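Local coordinates for protein MtVAO615 (PDB 6F72) that carries one bicovalently bound FAD and is probably a flavoprotein oxidase that reacts rapidly with molecular oxygen when reduced, its substrate still being unknown, at residues A[202-207]-A[402-407]; A[386-389]-A[393-396]. One frame throughout, in Å; residues are numbered along the deposited sequence.

In the fold
From the N terminus, the chain first reaches the start of helix 203-212, in the FAD-binding PCMH-type region, and then runs almost 200 residues before loop 402-407 returns to it and closes interaction 1. Interaction 2 is nested within that long loop and is itself short, joining the end of edge strand 382-388 to helix 391-399 across a turn. The two contacts have centres about 15 Å apart and touch directly: Tyr207 packs on Phe395, while Ala402 and Pro403 lie against Phe396. Helix 391-399 therefore stands between strand 382-388 of the seven-stranded antiparallel sheet and the flavin-binding part, with loop 402-407 alongside.

Interaction 1 of 2, residues A[202-207]-A[402-407]; sequences EGFEAY and APYGNA
Glu205 OE1 is gripped twice, by Glu202 N and in a salt bridge by Lys177, right beside Phe204, the residue that meets Pro403 and Tyr404. The Glu202 N to Glu205 OE1 bond measures 2.9 Å and is nearly straight, with 167° at the hydrogen. Since Glu202 is the N-cap residue of helix 203-212, this is one half of a capping box; the carboxylate of Glu202 instead turns to Lys177, which thus bridges two acids. Phe204 has CG set between the backbone N and the carbonyl carbon (chi1 71°), a crowded position for a helix residue, which sets the ring against Tyr404 and Pro403. Tyr404 answers edge-on: its CD1 lies over the middle of the Phe204 ring, 3.9 Å above the plane, and Tyr404 CE1 comes within 3.7 Å of Phe204 CZ. With planes at 90° and centroids 5.2 Å apart, the pair is a T-shaped stack. It links a helix of the FAD-binding PCMH-type region to the loop entering strand 412-419, in which Ala407 touches the flavin cofactor. Pro403, which follows a cis peptide bond, sets its CG over one face of the Tyr404 ring and its CB 4.1 Å from Phe204 CD2. Were Phe204 replaced by an alanine, the Tyr404 edge would probably lose its aromatic face and a gap would open beside Pro403. Phe204 CB approaches Pro403 O to 3.2 Å, and this contact buries a carbonyl oxygen that lacks a polar partner in the model.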
ATOM      1  N   GLU A 202      12.417   0.804  -1.579  1.00 23.12           N
ATOM      2  CA  GLU A 202      11.460   0.070  -0.740  1.00 23.39           C
ATOM      3  C   GLU A 202      11.673   0.422   0.723  1.00 23.77           C
ATOM      4  O   GLU A 202      12.728   0.942   1.084  1.00 24.38           O
ATOM      5  CB  GLU A 202      11.594  -1.446  -0.975  1.00 23.66           C
ATOM      6  CG  GLU A 202      11.215  -1.864  -2.385  1.00 23.63           C
ATOM      7  CD  GLU A 202      11.473  -3.324  -2.656  1.00 24.06           C
ATOM      8  OE1 GLU A 202      10.606  -4.155  -2.312  1.00 24.00           O
ATOM      9  OE2 GLU A 202      12.547  -3.640  -3.213  1.00 24.48           O
ATOM     10  N   GLY A 203      10.669   0.170   1.553  1.00 23.98           N
ATOM     11  CA  GLY A 203      10.707   0.510   2.978  1.00 24.55           C
ATOM     12  C   GLY A 203      12.008   0.183   3.681  1.00 25.32           C
ATOM     13  O   GLY A 203      12.574   1.055   4.345  1.00 25.53           O
ATOM     14  N   PHE A 204      12.500  -1.045   3.484  1.00 25.99           N
ATOM     15  CA  PHE A 204      13.761  -1.527   4.091  1.00 26.93           C
ATOM     16  C   PHE A 204      15.018  -0.771   3.643  1.00 27.28           C
ATOM     17  O   PHE A 204      15.957  -0.604   4.429  1.00 27.71           O
ATOM     18  CB  PHE A 204      13.929  -3.048   3.921  1.00 27.41           C
ATOM     19  CG  PHE A 204      14.235  -3.500   2.504  1.00 27.68           C
ATOM     20  CD1 PHE A 204      13.199  -3.790   1.598  1.00 27.48           C
ATOM     21  CD2 PHE A 204      15.557  -3.684   2.085  1.00 28.17           C
ATOM     22  CE1 PHE A 204      13.483  -4.229   0.303  1.00 27.68           C
ATOM     23  CE2 PHE A 204      15.846  -4.122   0.791  1.00 28.50           C
ATOM     24  CZ  PHE A 204      14.809  -4.392  -0.103  1.00 28.21           C
ATOM     25  N   GLU A 205      15.017  -0.331   2.384  1.00 27.29           N
ATOM     26  CA  GLU A 205      16.070   0.506   1.832  1.00 27.83           C
ATOM     27  C   GLU A 205      16.010   1.918   2.424  1.00 27.86           C
ATOM     28  O   GLU A 205      17.038   2.448   2.875  1.00 28.33           O
ATOM     29  CB  GLU A 205      15.999   0.507   0.296  1.00 27.92           C
ATOM     30  CG  GLU A 205      16.579  -0.770  -0.323  1.00 28.49           C
ATOM     31  CD  GLU A 205      16.018  -1.120  -1.694  1.00 28.50           C
ATOM     32  OE1 GLU A 205      14.980  -0.554  -2.107  1.00 28.33           O
ATOM     33  OE2 GLU A 205      16.624  -1.977  -2.367  1.00 28.82           O
ATOM     34  N   ALA A 206      14.812   2.506   2.447  1.00 27.38           N
ATOM     35  CA  ALA A 206      14.589   3.802   3.096  1.00 27.40           C
ATOM     36  C   ALA A 206      15.049   3.797   4.564  1.00 28.02           C
ATOM     37  O   ALA A 206      15.703   4.745   5.003  1.00 28.46           O
ATOM     38  CB  ALA A 206      13.128   4.221   2.980  1.00 26.70           C
ATOM     39  N   TYR A 207      14.753   2.720   5.294  1.00 28.58           N
ATOM     40  CA  TYR A 207      15.106   2.602   6.721  1.00 29.33           C
ATOM     41  C   TYR A 207      16.591   2.416   6.963  1.00 30.27           C
ATOM     42  O   TYR A 207      17.131   3.018   7.895  1.00 30.75           O
ATOM     43  CB  TYR A 207      14.336   1.470   7.417  1.00 29.51           C
ATOM     44  CG  TYR A 207      12.826   1.613   7.405  1.00 29.13           C
ATOM     45  CD1 TYR A 207      12.212   2.867   7.247  1.00 28.82           C
ATOM     46  CD2 TYR A 207      12.008   0.495   7.568  1.00 29.24           C
ATOM     47  CE1 TYR A 207      10.834   2.996   7.226  1.00 28.62           C
ATOM     48  CE2 TYR A 207      10.621   0.615   7.555  1.00 28.95           C
ATOM     49  CZ  TYR A 207      10.043   1.862   7.385  1.00 28.58           C
ATOM     50  OH  TYR A 207       8.676   1.992   7.373  1.00 28.39           O
ATOM     51  N   ALA A 402      14.722  -8.579   9.831  1.00 37.30           N
ATOM     52  CA  ALA A 402      15.424  -7.703   8.893  1.00 36.74           C
ATOM     53  C   ALA A 402      16.115  -8.550   7.815  1.00 37.27           C
ATOM     54  O   ALA A 402      16.640  -9.622   8.134  1.00 38.29           O
ATOM     55  CB  ALA A 402      16.431  -6.834   9.635  1.00 36.98           C
ATOM     56  N   PRO A 403      16.119  -8.098   6.552  1.00 36.64           N
ATOM     57  CA  PRO A 403      15.579  -6.790   6.150  1.00 35.43           C
ATOM     58  C   PRO A 403      14.170  -6.821   5.557  1.00 34.48           C
ATOM     59  O   PRO A 403      13.482  -5.794   5.568  1.00 33.65           O
ATOM     60  CB  PRO A 403      16.580  -6.316   5.093  1.00 35.70           C
ATOM     61  CG  PRO A 403      17.097  -7.586   4.477  1.00 36.80           C
ATOM     62  CD  PRO A 403      17.058  -8.642   5.547  1.00 37.30           C
ATOM     63  N   TYR A 404      13.742  -7.983   5.072  1.00 34.57           N
ATOM     64  CA  TYR A 404      12.558  -8.080   4.212  1.00 33.97           C
ATOM     65  C   TYR A 404      11.222  -8.250   4.933  1.00 33.32           C
ATOM     66  O   TYR A 404      10.164  -8.011   4.335  1.00 32.75           O
ATOM     67  CB  TYR A 404      12.736  -9.191   3.169  1.00 34.69           C
ATOM     68  CG  TYR A 404      14.019  -9.124   2.364  1.00 35.35           C
ATOM     69  CD1 TYR A 404      14.420  -7.939   1.717  1.00 34.85           C
ATOM     70  CD2 TYR A 404      14.823 -10.266   2.217  1.00 36.48           C
ATOM     71  CE1 TYR A 404      15.595  -7.891   0.970  1.00 35.48           C
ATOM     72  CE2 TYR A 404      15.991 -10.229   1.476  1.00 37.13           C
ATOM     73  CZ  TYR A 404      16.373  -9.043   0.853  1.00 36.68           C
ATOM     74  OH  TYR A 404      17.536  -9.034   0.116  1.00 37.48           O
ATOM     75  N   GLY A 405      11.275  -8.642   6.205  1.00 33.44           N
ATOM     76  CA  GLY A 405      10.069  -8.964   6.979  1.00 32.99           C
ATOM     77  C   GLY A 405       9.515 -10.335   6.595  1.00 33.78           C
ATOM     78  O   GLY A 405      10.225 -11.172   6.023  1.00 34.33           O
ATOM     79  N   ASN A 406       8.242 -10.555   6.897  1.00 33.48           N
ATOM     80  CA  ASN A 406       7.585 -11.825   6.606  1.00 34.30           C
ATOM     81  C   ASN A 406       6.082 -11.604   6.407  1.00 33.44           C
ATOM     82  O   ASN A 406       5.252 -12.400   6.868  1.00 34.05           O
ATOM     83  CB  ASN A 406       7.870 -12.825   7.742  1.00 35.48           C
ATOM     84  CG  ASN A 406       7.366 -14.213   7.438  1.00 36.77           C
ATOM     85  OD1 ASN A 406       7.748 -14.827   6.435  1.00 38.01           O
ATOM     86  ND2 ASN A 406       6.496 -14.727   8.308  1.00 37.08           N
ATOM     87  N   ALA A 407       5.741 -10.530   5.696  1.00 29.23           N
ATOM     88  CA  ALA A 407       4.361 -10.054   5.635  1.00 28.25           C
ATOM     89  C   ALA A 407       3.524 -10.831   4.621  1.00 27.57           C
ATOM     90  O   ALA A 407       3.735 -10.711   3.402  1.00 27.28           O
ATOM     91  CB  ALA A 407       4.319  -8.556   5.360  1.00 27.92           C
TER

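Interaction 2 of 2, residues A[386-389]-A[393-396]; sequences RVST and DHFF
Strand 382-388 ends and the chain turns into helix 391-399 within a few residues, bringing the CA atoms of Ser388 and His394 to 5.4 Å. The Ser388 side chain fills the angle between strand and helix: its OG lies beside its own backbone N (chi1 -48°) and reaches 3.4 Å from His394 CA, while Ser388 CB meets Asp393 CB at 4.1 Å. The polar links are made through water. One water, in the plane of the His394 ring at its edge, is hydrogen-bonded to Ser388 OG at 2.7 Å and to His394 ND1 at 2.8 Å. The other ring nitrogen, NE2, is hydrogen-bonded to Thr354 OG1, so both ring nitrogens have partners, which restrains the rotation of the imidazole. A second water accepts from Thr389 N at 2.9 Å and donates to Asp393 OD2 at 2.8 Å, tying the residue after the strand to the first turn of the helix. Asp393 N, in turn, bonds Asn390 OD1 in the turn between. Together these contacts make a tight strand-turn-helix connection at an outermost strand of the seven-stranded antiparallel sheet, where the backbones of Arg386 and Ser388 pair with Gly304 and Val302 of neighbouring strand 302-310.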
ATOM      1  N   ARG A 386      10.033  -2.772  26.311  1.00 37.56           N
ATOM      2  CA  ARG A 386      11.463  -2.636  26.012  1.00 37.72           C
ATOM      3  C   ARG A 386      11.769  -1.213  25.566  1.00 37.12           C
ATOM      4  O   ARG A 386      10.852  -0.404  25.368  1.00 36.63           O
ATOM      5  CB  ARG A 386      11.941  -3.676  24.964  1.00 37.67           C
ATOM      6  CG  ARG A 386      11.312  -3.560  23.570  1.00 36.61           C
ATOM      7  CD  ARG A 386      11.865  -4.566  22.561  1.00 36.34           C
ATOM      8  NE  ARG A 386      11.541  -5.938  22.941  1.00 36.65           N
ATOM      9  CZ  ARG A 386      12.399  -6.809  23.464  1.00 37.45           C
ATOM     10  NH1 ARG A 386      13.670  -6.485  23.659  1.00 37.85           N
ATOM     11  NH2 ARG A 386      11.977  -8.019  23.787  1.00 37.83           N
ATOM     12  N   VAL A 387      13.061  -0.911  25.445  1.00 37.24           N
ATOM     13  CA  VAL A 387      13.540   0.340  24.863  1.00 36.56           C
ATOM     14  C   VAL A 387      14.611  -0.014  23.815  1.00 36.32           C
ATOM     15  O   VAL A 387      15.615  -0.648  24.141  1.00 36.94           O
ATOM     16  CB  VAL A 387      14.123   1.306  25.931  1.00 37.42           C
ATOM     17  CG1 VAL A 387      14.708   2.555  25.282  1.00 37.34           C
ATOM     18  CG2 VAL A 387      13.076   1.709  26.959  1.00 37.57           C
ATOM     19  N   SER A 388      14.380   0.388  22.568  1.00 35.21           N
ATOM     20  CA  SER A 388      15.374   0.241  21.499  1.00 35.16           C
ATOM     21  C   SER A 388      16.240   1.506  21.403  1.00 35.31           C
ATOM     22  O   SER A 388      15.762   2.606  21.676  1.00 34.99           O
ATOM     23  CB  SER A 388      14.694  -0.064  20.157  1.00 34.23           C
ATOM     24  OG  SER A 388      13.736  -1.108  20.293  1.00 34.01           O
ATOM     25  N   THR A 389      17.510   1.326  21.032  1.00 35.74           N
ATOM     26  CA  THR A 389      18.476   2.425  20.882  1.00 36.11           C
ATOM     27  C   THR A 389      18.068   3.393  19.774  1.00 35.17           C
ATOM     28  O   THR A 389      18.295   4.602  19.876  1.00 35.30           O
ATOM     29  CB  THR A 389      19.881   1.874  20.576  1.00 36.90           C
ATOM     30  OG1 THR A 389      20.152   0.780  21.452  1.00 37.73           O
ATOM     31  CG2 THR A 389      20.964   2.946  20.769  1.00 37.76           C
ATOM     32  N   ASP A 393      16.024  -0.622  14.844  1.00 31.97           N
ATOM     33  CA  ASP A 393      15.968  -1.724  15.811  1.00 32.42           C
ATOM     34  C   ASP A 393      14.585  -2.019  16.322  1.00 31.87           C
ATOM     35  O   ASP A 393      14.192  -3.184  16.364  1.00 31.95           O
ATOM     36  CB  ASP A 393      16.886  -1.459  16.999  1.00 33.33           C
ATOM     37  CG  ASP A 393      18.341  -1.648  16.658  1.00 34.26           C
ATOM     38  OD1 ASP A 393      18.666  -1.921  15.479  1.00 34.17           O
ATOM     39  OD2 ASP A 393      19.164  -1.517  17.585  1.00 35.21           O
ATOM     40  N   HIS A 394      13.859  -0.966  16.715  1.00 31.46           N
ATOM     41  CA  HIS A 394      12.465  -1.088  17.165  1.00 31.01           C
ATOM     42  C   HIS A 394      11.585  -1.708  16.085  1.00 30.61           C
ATOM     43  O   HIS A 394      10.857  -2.670  16.361  1.00 30.65           O
ATOM     44  CB  HIS A 394      11.904   0.269  17.595  1.00 30.44           C
ATOM     45  CG  HIS A 394      10.419   0.280  17.788  1.00 29.75           C
ATOM     46  ND1 HIS A 394       9.821  -0.102  18.969  1.00 29.91           N
ATOM     47  CD2 HIS A 394       9.413   0.639  16.954  1.00 28.99           C
ATOM     48  CE1 HIS A 394       8.511   0.020  18.854  1.00 29.33           C
ATOM     49  NE2 HIS A 394       8.236   0.463  17.641  1.00 28.73           N
ATOM     50  N   PHE A 395      11.666  -1.150  14.873  1.00 30.47           N
ATOM     51  CA  PHE A 395      10.889  -1.621  13.734  1.00 30.38           C
ATOM     52  C   PHE A 395      11.054  -3.128  13.505  1.00 31.10           C
ATOM     53  O   PHE A 395      10.060  -3.858  13.429  1.00 30.69           O
ATOM     54  CB  PHE A 395      11.240  -0.848  12.457  1.00 30.12           C
ATOM     55  CG  PHE A 395      10.324  -1.151  11.311  1.00 29.77           C
ATOM     56  CD1 PHE A 395      10.569  -2.238  10.471  1.00 30.05           C
ATOM     57  CD2 PHE A 395       9.181  -0.380  11.095  1.00 29.24           C
ATOM     58  CE1 PHE A 395       9.698  -2.546   9.430  1.00 29.86           C
ATOM     59  CE2 PHE A 395       8.312  -0.668  10.047  1.00 29.07           C
ATOM     60  CZ  PHE A 395       8.568  -1.762   9.219  1.00 29.32           C
ATOM     61  N   PHE A 396      12.305  -3.582  13.405  1.00 32.22           N
ATOM     62  CA  PHE A 396      12.570  -4.980  13.049  1.00 33.38           C
ATOM     63  C   PHE A 396      12.495  -5.976  14.210  1.00 34.43           C
ATOM     64  O   PHE A 396      12.381  -7.186  13.973  1.00 35.12           O
ATOM     65  CB  PHE A 396      13.842  -5.124  12.193  1.00 33.79           C
ATOM     66  CG  PHE A 396      13.668  -4.627  10.777  1.00 33.31           C
ATOM     67  CD1 PHE A 396      12.847  -5.314   9.869  1.00 33.16           C
ATOM     68  CD2 PHE A 396      14.295  -3.460  10.348  1.00 32.98           C
ATOM     69  CE1 PHE A 396      12.677  -4.852   8.565  1.00 32.81           C
ATOM     70  CE2 PHE A 396      14.126  -2.996   9.045  1.00 32.69           C
ATOM     71  CZ  PHE A 396      13.320  -3.692   8.152  1.00 32.48           C
TER
HETATM   72  O   HOH W   1      11.307  -0.557  21.354  1.00 37.07           O
HETATM   73  O   HOH W   2      18.213  -1.345  20.212  1.00 50.22           O